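Local coordinates for argininosuccinate lyase (Chelativorans sp., PDB 6RXA) that catalyses reversible C–N bond cleavage as an engineered EDDS lyase of the aspartase/fumarase superfamily, a variant made for enantioselective synthesis of precursors of dipeptide sweeteners, at the interface of chains A and B. Residues are numbered along the deposited sequence; one frame, centred on the assembly and turned at random. Chains: chain A/B, Argininosuccinate lyase.

The interface of chains A and B. Residues chain A 160, 253-254, 257-258, 261, 296; chain B 314-317.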
loop_
_atom_site.group_PDB
_atom_site.type_symbol
_atom_site.label_atom_id
_atom_site.label_comp_id
_atom_site.label_asym_id
_atom_site.label_seq_id
_atom_site.Cartn_x
_atom_site.Cartn_y
_atom_site.Cartn_z
ATOM N N ARG A 160 11.189 -22.600 6.258
ATOM C CA ARG A 160 10.948 -22.959 7.661
ATOM C C ARG A 160 11.178 -24.445 7.923
ATOM O O ARG A 160 10.598 -25.026 8.850
ATOM C CB ARG A 160 9.581 -22.488 8.160
ATOM C CG ARG A 160 9.451 -20.976 8.160
ATOM C CD ARG A 160 8.035 -20.565 8.538
ATOM N NE ARG A 160 7.910 -19.141 8.799
ATOM C CZ ARG A 160 6.763 -18.514 9.022
ATOM N NH1 ARG A 160 5.613 -19.151 8.904
ATOM N NH2 ARG A 160 6.773 -17.226 9.365
ATOM N N SER A 253 12.602 -6.900 10.356
ATOM C CA SER A 253 11.502 -7.801 10.686
ATOM C C SER A 253 11.883 -9.260 10.452
ATOM O O SER A 253 11.554 -10.136 11.260
ATOM C CB SER A 253 10.265 -7.431 9.866
ATOM O OG SER A 253 9.255 -8.403 10.052
ATOM N N ARG A 254 12.568 -9.542 9.349
ATOM C CA ARG A 254 12.931 -10.918 9.036
ATOM C C ARG A 254 13.900 -11.490 10.061
ATOM O O ARG A 254 13.767 -12.652 10.469
ATOM C CB ARG A 254 13.512 -10.973 7.620
ATOM C CG ARG A 254 12.443 -10.741 6.566
ATOM C CD ARG A 254 13.007 -10.501 5.171
ATOM N NE ARG A 254 13.452 -11.735 4.565
ATOM C CZ ARG A 254 14.164 -11.790 3.447
ATOM N NH1 ARG A 254 14.537 -10.644 2.848
ATOM N NH2 ARG A 254 14.482 -12.988 2.938
ATOM N N SER A 257 11.884 -12.080 13.244
ATOM C CA SER A 257 11.089 -13.297 13.103
ATOM C C SER A 257 11.965 -14.539 13.226
ATOM O O SER A 257 11.581 -15.517 13.882
ATOM C CB SER A 257 10.350 -13.259 11.766
ATOM O OG SER A 257 9.344 -14.249 11.678
ATOM N N GLU A 258 13.153 -14.517 12.613
ATOM C CA GLU A 258 14.072 -15.647 12.703
ATOM C C GLU A 258 14.399 -15.959 14.154
ATOM O O GLU A 258 14.335 -17.115 14.586
ATOM C CB GLU A 258 15.368 -15.321 11.957
ATOM C CG GLU A 258 16.243 -16.544 11.715
ATOM C CD GLU A 258 16.045 -17.135 10.333
ATOM O OE1 GLU A 258 16.173 -16.370 9.349
ATOM O OE2 GLU A 258 15.774 -18.368 10.235
ATOM N N LEU A 261 11.522 -17.464 16.091
ATOM C CA LEU A 261 11.382 -18.904 15.891
ATOM C C LEU A 261 12.472 -19.670 16.638
ATOM O O LEU A 261 12.184 -20.665 17.312
ATOM C CB LEU A 261 11.355 -19.248 14.397
ATOM C CG LEU A 261 10.170 -18.699 13.607
ATOM C CD1 LEU A 261 10.131 -19.319 12.190
ATOM C CD2 LEU A 261 8.841 -18.948 14.321
ATOM N N ARG A 296 8.992 -5.697 14.832
ATOM C CA ARG A 296 8.253 -6.023 13.624
ATOM C C ARG A 296 7.104 -5.049 13.394
ATOM O O ARG A 296 6.860 -4.621 12.259
ATOM C CB ARG A 296 7.728 -7.457 13.683
ATOM C CG ARG A 296 8.821 -8.517 13.715
ATOM C CD ARG A 296 8.261 -9.916 13.510
ATOM N NE ARG A 296 7.963 -10.135 12.092
ATOM C CZ ARG A 296 7.117 -11.038 11.614
ATOM N NH1 ARG A 296 6.424 -11.828 12.425
ATOM N NH2 ARG A 296 6.955 -11.139 10.305
ATOM N N ASN B 314 8.177 -8.536 4.806
ATOM C CA ASN B 314 7.826 -8.329 6.201
ATOM C C ASN B 314 7.173 -9.540 6.843
ATOM O O ASN B 314 6.974 -9.538 8.061
ATOM C CB ASN B 314 6.864 -7.141 6.289
ATOM C CG ASN B 314 7.584 -5.834 6.346
ATOM O OD1 ASN B 314 8.521 -5.671 7.129
ATOM N ND2 ASN B 314 7.148 -4.871 5.539
ATOM N N ALA B 315 6.841 -10.574 6.085
ATOM C CA ALA B 315 6.048 -11.685 6.587
ATOM C C ALA B 315 6.859 -12.942 6.892
ATOM O O ALA B 315 6.295 -13.914 7.413
ATOM C CB ALA B 315 4.955 -12.052 5.572
ATOM N N ILE B 316 8.151 -12.959 6.555
ATOM C CA ILE B 316 8.968 -14.167 6.603
ATOM C C ILE B 316 10.205 -13.976 7.477
ATOM O O ILE B 316 10.342 -12.959 8.163
ATOM C CB ILE B 316 9.337 -14.627 5.174
ATOM C CG1 ILE B 316 10.147 -13.552 4.444
ATOM C CG2 ILE B 316 8.054 -14.957 4.396
ATOM C CD1 ILE B 316 10.850 -14.024 3.186
ATOM N N GLU B 317 11.090 -14.970 7.484
ATOM C CA GLU B 317 12.397 -14.903 8.121
ATOM C C GLU B 317 13.451 -14.535 7.071
ATOM O O GLU B 317 13.132 -14.282 5.903
ATOM C CB GLU B 317 12.718 -16.226 8.817
ATOM C CG GLU B 317 11.782 -16.544 9.991
ATOM C CD GLU B 317 10.375 -16.908 9.562
ATOM O OE1 GLU B 317 10.238 -17.801 8.687
ATOM O OE2 GLU B 317 9.424 -16.317 10.119
HETATM O O HOH W 1 4.454 -15.524 9.603
HETATM O O HOH W 2 7.015 -14.153 10.175
#
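Carboxylate oxygen OE2 of B:Glu317 accepts hydrogen bonds from both A:Ser257 and A:Arg160, on opposite lone pairs. The hydroxyl OG of A:Ser257 donates to OE2 of B:Glu317 at 2.6 Å through the anti lone pair, whereas NH2 of A:Arg160 takes the syn lone pair. The second arm of this side-on grip is the salt bridge, NE of A:Arg160 to OE1 of B:Glu317 at 2.7 Å. That bond is nearly straight, 173° at the hydrogen. The carboxylate sits at the guanidinium edge, the planes 30° apart, with NE somewhat out of the carboxylate plane, and two nitrogens on two oxygens fix the carboxylate's rotation. A:Arg160 gets there with its chain extended from CG to NE, while B:Glu317 folds at chi2, its CG passing over the backbone of A:Glu258. Methyl CD1 of A:Leu261 packs against the carboxyl carbon CD of B:Glu317 at 3.6 Å. An alanine in place of B:Glu317 would probably leave the A:Arg160 guanidinium without its charge partner and open a gap beside A:Leu261. Two waters extend the network: one bridges A:Ser257 OG to the carbonyl oxygen of B:Ala315, and it bonds to another held by NH2 of A:Arg160.

The main chain of the segment is read by two further arginines. NE of A:Arg254 donates to the carbonyl O of B:Glu317 at 2.9 Å, from above the carbonyl plane, and its guanidinium runs alongside the B:Ile316 side chain, near CD1. NH2 of A:Arg296 reaches the carbonyl O of B:Asn314, at the end of helix 303-314, at 2.8 Å but bent to 133°. OG of A:Ser253, itself only weakly bonded to O of B:Asn314, accepts from NE of A:Arg296 at 3.0 Å, in the guanidinium plane, which steadies that arginine. Together these contacts dock the loop after helix 303-314 onto helix 236-262 of the neighbouring subunit, with A:Arg160 and A:Arg296 reaching in from a loop and from helix 290-301, a two-fold-repeated interlock that probably helps hold together the tetramer typical of this superfamily.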